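Local coordinates for SusD family protein (Bacteroides uniformis, PDB 7KV1) that probably binds beta-glucan at the cell surface of a gut bacterium, as a SusD-like glycan-binding protein built on a tetratricopeptide-repeat scaffold, at residues 46-51 against 142-147; 92-97 against 107-112. All coordinates share one frame; numbering follows the deposited sequence.

Contact 1 (46-51 against 142-147)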
loop_
_atom_site.group_PDB
_atom_site.type_symbol
_atom_site.label_atom_id
_atom_site.label_comp_id
_atom_site.label_asym_id
_atom_site.label_seq_id
_atom_site.Cartn_x
_atom_site.Cartn_y
_atom_site.Cartn_z
ATOM N N HIS A 46 19.979 9.238 -21.991
ATOM C CA HIS A 46 19.352 10.384 -21.271
ATOM C C HIS A 46 17.871 10.052 -20.971
ATOM O O HIS A 46 17.458 10.176 -19.810
ATOM C CB HIS A 46 19.559 11.705 -22.036
ATOM N N ILE A 47 17.105 9.599 -21.962
ATOM C CA ILE A 47 15.690 9.162 -21.769
ATOM C C ILE A 47 15.621 8.153 -20.604
ATOM O O ILE A 47 14.743 8.317 -19.718
ATOM C CB ILE A 47 15.105 8.605 -23.082
ATOM C CG1 ILE A 47 14.858 9.730 -24.093
ATOM C CG2 ILE A 47 13.846 7.788 -22.830
ATOM C CD1 ILE A 47 13.588 10.498 -23.853
ATOM N N GLN A 48 16.525 7.175 -20.560
ATOM C CA GLN A 48 16.571 6.171 -19.460
ATOM C C GLN A 48 16.828 6.892 -18.129
ATOM O O GLN A 48 16.252 6.465 -17.124
ATOM C CB GLN A 48 17.623 5.083 -19.709
ATOM C CG GLN A 48 17.188 3.988 -20.677
ATOM C CD GLN A 48 17.764 2.647 -20.270
ATOM O OE1 GLN A 48 17.042 1.685 -20.003
ATOM N NE2 GLN A 48 19.084 2.582 -20.172
ATOM N N GLU A 49 17.648 7.948 -18.113
ATOM C CA GLU A 49 17.937 8.700 -16.866
ATOM C C GLU A 49 16.635 9.342 -16.387
ATOM O O GLU A 49 16.316 9.182 -15.222
ATOM C CB GLU A 49 19.038 9.745 -17.054
ATOM C CG GLU A 49 20.445 9.172 -16.957
ATOM C CD GLU A 49 21.518 9.995 -17.669
ATOM O OE1 GLU A 49 21.279 11.207 -17.916
ATOM O OE2 GLU A 49 22.585 9.418 -18.003
ATOM N N ALA A 50 15.914 10.021 -17.280
ATOM C CA ALA A 50 14.605 10.640 -16.987
ATOM C C ALA A 50 13.596 9.571 -16.499
ATOM O O ALA A 50 12.806 9.890 -15.594
ATOM C CB ALA A 50 14.109 11.368 -18.205
ATOM N N LEU A 51 13.622 8.352 -17.057
ATOM C CA LEU A 51 12.725 7.262 -16.605
ATOM C C LEU A 51 13.092 6.863 -15.171
ATOM O O LEU A 51 12.165 6.826 -14.309
ATOM C CB LEU A 51 12.770 6.082 -17.565
ATOM C CG LEU A 51 11.841 4.917 -17.217
ATOM C CD1 LEU A 51 10.381 5.351 -17.124
ATOM C CD2 LEU A 51 11.985 3.815 -18.248
ATOM N N LYS A 142 8.030 2.660 -26.672
ATOM C CA LYS A 142 6.717 2.179 -26.193
ATOM C C LYS A 142 6.904 1.679 -24.758
ATOM O O LYS A 142 6.039 1.999 -23.913
ATOM C CB LYS A 142 6.137 1.081 -27.096
ATOM C CG LYS A 142 5.568 1.492 -28.455
ATOM C CD LYS A 142 4.735 2.770 -28.498
ATOM C CE LYS A 142 3.352 2.669 -27.877
ATOM N NZ LYS A 142 2.591 3.942 -28.010
ATOM N N LEU A 143 7.973 0.918 -24.507
ATOM C CA LEU A 143 8.317 0.420 -23.150
ATOM C C LEU A 143 8.507 1.607 -22.199
ATOM O O LEU A 143 7.935 1.538 -21.082
ATOM C CB LEU A 143 9.565 -0.460 -23.178
ATOM C CG LEU A 143 9.325 -1.944 -23.455
ATOM C CD1 LEU A 143 10.632 -2.720 -23.321
ATOM C CD2 LEU A 143 8.279 -2.524 -22.509
ATOM N N TYR A 144 9.282 2.634 -22.585
ATOM C CA TYR A 144 9.556 3.804 -21.702
ATOM C C TYR A 144 8.234 4.539 -21.432
ATOM O O TYR A 144 7.952 4.881 -20.275
ATOM C CB TYR A 144 10.603 4.767 -22.275
ATOM C CG TYR A 144 11.955 4.171 -22.590
ATOM C CD1 TYR A 144 12.502 3.128 -21.854
ATOM C CD2 TYR A 144 12.707 4.678 -23.640
ATOM C CE1 TYR A 144 13.746 2.595 -22.154
ATOM C CE2 TYR A 144 13.944 4.150 -23.966
ATOM C CZ TYR A 144 14.469 3.105 -23.226
ATOM O OH TYR A 144 15.699 2.611 -23.566
ATOM N N GLU A 145 7.432 4.704 -22.480
ATOM C CA GLU A 145 6.133 5.401 -22.462
ATOM C C GLU A 145 5.188 4.710 -21.476
ATOM O O GLU A 145 4.604 5.388 -20.630
ATOM C CB GLU A 145 5.456 5.359 -23.825
ATOM C CG GLU A 145 4.114 6.031 -23.806
ATOM C CD GLU A 145 3.301 5.903 -25.068
ATOM O OE1 GLU A 145 3.839 5.443 -26.077
ATOM O OE2 GLU A 145 2.135 6.243 -25.016
ATOM N N MET A 146 5.021 3.402 -21.619
ATOM C CA MET A 146 4.033 2.663 -20.810
ATOM C C MET A 146 4.515 2.593 -19.361
ATOM O O MET A 146 3.664 2.649 -18.474
ATOM C CB MET A 146 3.768 1.286 -21.409
ATOM C CG MET A 146 2.928 1.367 -22.696
ATOM S SD MET A 146 1.623 2.647 -22.749
ATOM C CE MET A 146 1.206 2.672 -24.496
ATOM N N GLN A 147 5.822 2.519 -19.111
ATOM C CA GLN A 147 6.345 2.546 -17.722
ATOM C C GLN A 147 6.006 3.911 -17.099
ATOM O O GLN A 147 5.488 3.961 -15.961
ATOM C CB GLN A 147 7.841 2.267 -17.674
ATOM C CG GLN A 147 8.225 0.804 -17.781
ATOM C CD GLN A 147 9.727 0.681 -17.876
ATOM O OE1 GLN A 147 10.437 0.771 -16.887
ATOM N NE2 GLN A 147 10.221 0.466 -19.083
#
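Helix-on-helix packing in the TPR-type helical scaffold of this SusD family protein brings 46-51 of helix 44-55 beside 142-147 of helix 138-162. The two run nearly parallel, crossing at 17° with axes 10.9 Å apart, a gap that side chains bridge without any cross-segment hydrogen bond. Tyr-144 is the central side chain. Its CG stands anti to the carbonyl carbon (chi1 -57°), which sends the ring across to three side chains one after another. Ile-47 meets one flank obliquely, CG2 lying 3.4 Å from Tyr-144 CD2. Leu-51 has CG anti to the backbone N (chi1 -178°); its side chain and that of Tyr-144 cross at about a right angle, with Leu-51 CD2 3.7 Å from Tyr-144 CD1. At the phenol end the bent chain of Gln-48 passes CG 3.5 Å from Tyr-144 OH. Helix 110-129 lies against the same pair: Leu-126 and Tyr-129 touch Ile-47. An alanine in place of Tyr-144 would remove the ring between Ile-47, Gln-48 and Leu-51 and would probably loosen this helix pair. One turn on, Leu-51 CD2 lies 3.7 Å from Gln-147 OE1, a buried oxygen that accepts hydrogen bonds from Tyr-55 OH and Arg-227 NH1, while Gln-147 NE2 bonds weakly back to Leu-143 O, 3.2 Å away.

Contact 2 (92-97 against 107-112)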
loop_
_atom_site.group_PDB
_atom_site.type_symbol
_atom_site.label_atom_id
_atom_site.label_comp_id
_atom_site.label_asym_id
_atom_site.label_seq_id
_atom_site.Cartn_x
_atom_site.Cartn_y
_atom_site.Cartn_z
ATOM N N MET A 92 4.634 13.099 15.934
ATOM C CA MET A 92 3.842 12.956 14.676
ATOM C C MET A 92 2.370 13.186 15.015
ATOM O O MET A 92 1.510 12.305 14.811
ATOM C CB MET A 92 4.035 11.598 13.996
ATOM C CG MET A 92 5.476 11.352 13.587
ATOM S SD MET A 92 6.180 12.648 12.537
ATOM C CE MET A 92 5.311 12.435 10.985
ATOM N N GLN A 93 2.097 14.371 15.532
ATOM C CA GLN A 93 0.731 14.799 15.878
ATOM C C GLN A 93 -0.218 14.555 14.680
ATOM O O GLN A 93 -1.364 14.138 14.912
ATOM C CB GLN A 93 0.809 16.253 16.322
ATOM C CG GLN A 93 -0.546 16.908 16.481
ATOM C CD GLN A 93 -0.356 18.255 17.133
ATOM O OE1 GLN A 93 -0.171 18.315 18.334
ATOM N NE2 GLN A 93 -0.332 19.315 16.333
ATOM N N ASN A 94 0.231 14.781 13.444
ATOM C CA ASN A 94 -0.640 14.607 12.242
ATOM C C ASN A 94 -1.124 13.157 12.202
ATOM O O ASN A 94 -2.337 12.940 11.968
ATOM C CB ASN A 94 0.054 15.056 10.955
ATOM C CG ASN A 94 1.323 14.300 10.647
ATOM O OD1 ASN A 94 2.069 13.952 11.560
ATOM N ND2 ASN A 94 1.508 13.951 9.381
ATOM N N TRP A 95 -0.242 12.191 12.474
ATOM C CA TRP A 95 -0.625 10.755 12.476
ATOM C C TRP A 95 -1.647 10.494 13.590
ATOM O O TRP A 95 -2.670 9.815 13.304
ATOM C CB TRP A 95 0.562 9.822 12.625
ATOM C CG TRP A 95 1.528 9.806 11.487
ATOM C CD1 TRP A 95 1.432 10.419 10.271
ATOM C CD2 TRP A 95 2.809 9.157 11.524
ATOM N NE1 TRP A 95 2.560 10.162 9.525
ATOM C CE2 TRP A 95 3.408 9.362 10.265
ATOM C CE3 TRP A 95 3.466 8.370 12.475
ATOM C CZ2 TRP A 95 4.675 8.864 9.968
ATOM C CZ3 TRP A 95 4.718 7.876 12.172
ATOM C CH2 TRP A 95 5.294 8.093 10.925
ATOM N N HIS A 96 -1.424 11.026 14.803
ATOM C CA HIS A 96 -2.380 10.851 15.927
ATOM C C HIS A 96 -3.737 11.439 15.529
ATOM O O HIS A 96 -4.764 10.831 15.842
ATOM C CB HIS A 96 -1.850 11.452 17.223
ATOM C CG HIS A 96 -0.731 10.647 17.796
ATOM N ND1 HIS A 96 -0.955 9.504 18.532
ATOM C CD2 HIS A 96 0.598 10.758 17.681
ATOM C CE1 HIS A 96 0.193 8.974 18.888
ATOM N NE2 HIS A 96 1.156 9.698 18.371
ATOM N N MET A 97 -3.754 12.585 14.885
ATOM C CA MET A 97 -5.034 13.265 14.549
ATOM C C MET A 97 -5.777 12.510 13.411
ATOM O O MET A 97 -6.991 12.427 13.481
ATOM C CB MET A 97 -4.771 14.732 14.216
ATOM C CG MET A 97 -4.396 15.515 15.482
ATOM S SD MET A 97 -3.947 17.218 15.183
ATOM C CE MET A 97 -5.575 17.914 14.930
ATOM N N ASN A 107 -2.536 19.433 9.824
ATOM C CA ASN A 107 -2.233 18.117 10.454
ATOM C C ASN A 107 -2.792 17.016 9.543
ATOM O O ASN A 107 -3.881 16.475 9.829
ATOM C CB ASN A 107 -2.799 18.014 11.872
ATOM C CG ASN A 107 -2.072 18.902 12.856
ATOM O OD1 ASN A 107 -0.978 18.565 13.295
ATOM N ND2 ASN A 107 -2.647 20.052 13.159
ATOM N N THR A 108 -2.078 16.735 8.464
ATOM C CA THR A 108 -2.507 15.807 7.391
ATOM C C THR A 108 -1.254 15.190 6.758
ATOM O O THR A 108 -0.164 15.285 7.358
ATOM C CB THR A 108 -3.438 16.569 6.448
ATOM O OG1 THR A 108 -4.099 15.610 5.617
ATOM C CG2 THR A 108 -2.682 17.595 5.633
ATOM N N LEU A 109 -1.384 14.535 5.613
ATOM C CA LEU A 109 -0.247 13.901 4.895
ATOM C C LEU A 109 0.182 14.773 3.700
ATOM O O LEU A 109 0.258 14.279 2.579
ATOM C CB LEU A 109 -0.698 12.502 4.502
ATOM C CG LEU A 109 -0.935 11.546 5.669
ATOM C CD1 LEU A 109 -1.356 10.191 5.166
ATOM C CD2 LEU A 109 0.310 11.403 6.533
ATOM N N GLY A 110 0.517 16.033 3.949
ATOM C CA GLY A 110 0.944 16.988 2.904
ATOM C C GLY A 110 2.120 16.483 2.091
ATOM O O GLY A 110 2.167 16.735 0.875
ATOM N N SER A 111 3.066 15.786 2.727
ATOM C CA SER A 111 4.294 15.296 2.056
ATOM C C SER A 111 3.928 14.288 0.959
ATOM O O SER A 111 4.583 14.289 -0.101
ATOM C CB SER A 111 5.282 14.727 3.063
ATOM O OG SER A 111 4.719 13.587 3.650
ATOM N N LEU A 112 2.883 13.485 1.171
ATOM C CA LEU A 112 2.441 12.457 0.202
ATOM C C LEU A 112 1.940 13.162 -1.058
ATOM O O LEU A 112 2.257 12.697 -2.163
ATOM C CB LEU A 112 1.348 11.598 0.857
ATOM C CG LEU A 112 1.404 10.113 0.588
ATOM C CD1 LEU A 112 2.764 9.551 0.997
ATOM C CD2 LEU A 112 0.264 9.391 1.304
#
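A short connection between two helices of the TPR-type SusD fold doubles back here: 92-97, on helix 93-99, receives the loop residues 107-109 that lead into helix 110-129. The backbones come close, Asn-94 CA lying 4.2 Å from Asn-107 CA, and two side-chain amides on the first helical turn hold the incoming loop. Asn-94 donates ND2 to the backbone carbonyl Thr-108 O at 2.9 Å, with an N-H...O angle of 166°. Its CG sits in the crowded position between backbone N and carbonyl carbon (chi1 60°), and the acceptor lies close to its amide plane, although ND2 itself approaches from above the plane of the Thr-108 carbonyl. Gln-93, its chain extended with CG anti to the backbone N, brings its end across to give NE2 to Asn-107 OD1 at 3.2 Å. This second bond is also nearly straight, and the two amide planes are turned 59° apart. Asn-107 is gripped at both ends of its amide, since ND2 bonds to Asn-104 OD1 in the intervening loop. Thr-108, whose carbonyl serves Asn-94, has its CB pointing away from 92-97, and OG1 is satisfied by Pro-511 O. Met-97 crosses the Asn-107 amide obliquely, SD 3.4 Å from Asn-107 CG. Further along, the N-cap residue Leu-109 also touches Asp-74 of helix 71-76 and Tyr-162 of helix 138-162. The indole of Trp-95 has Met-92 CE over one face and Phe-336 edge-to-face with it, while Leu-109 CD2 meets its edge near the ring plane, 3.9 Å from Trp-95 NE1.

From the N terminus the chain first lays down helix 44-55, which carries 46-51, and then passes helices 60-63 and 71-76 before reaching 92-97. Contact 2 closes a short loop: after nine intervening residues the chain returns as 107-112 and enters helix 110-129. Helix 138-162 follows, and its 142-147 segment comes back to 46-51, so contact 1 closes a much longer loop that encloses all of contact 2. The loops therefore nest without crossing. Contact 1 joins the first modelled helix to helix 138-162, whereas contact 2 ties helix 93-99 to the loop that leads into helix 110-129. Their centres are 33 Å apart and nearest atoms about 17 Å.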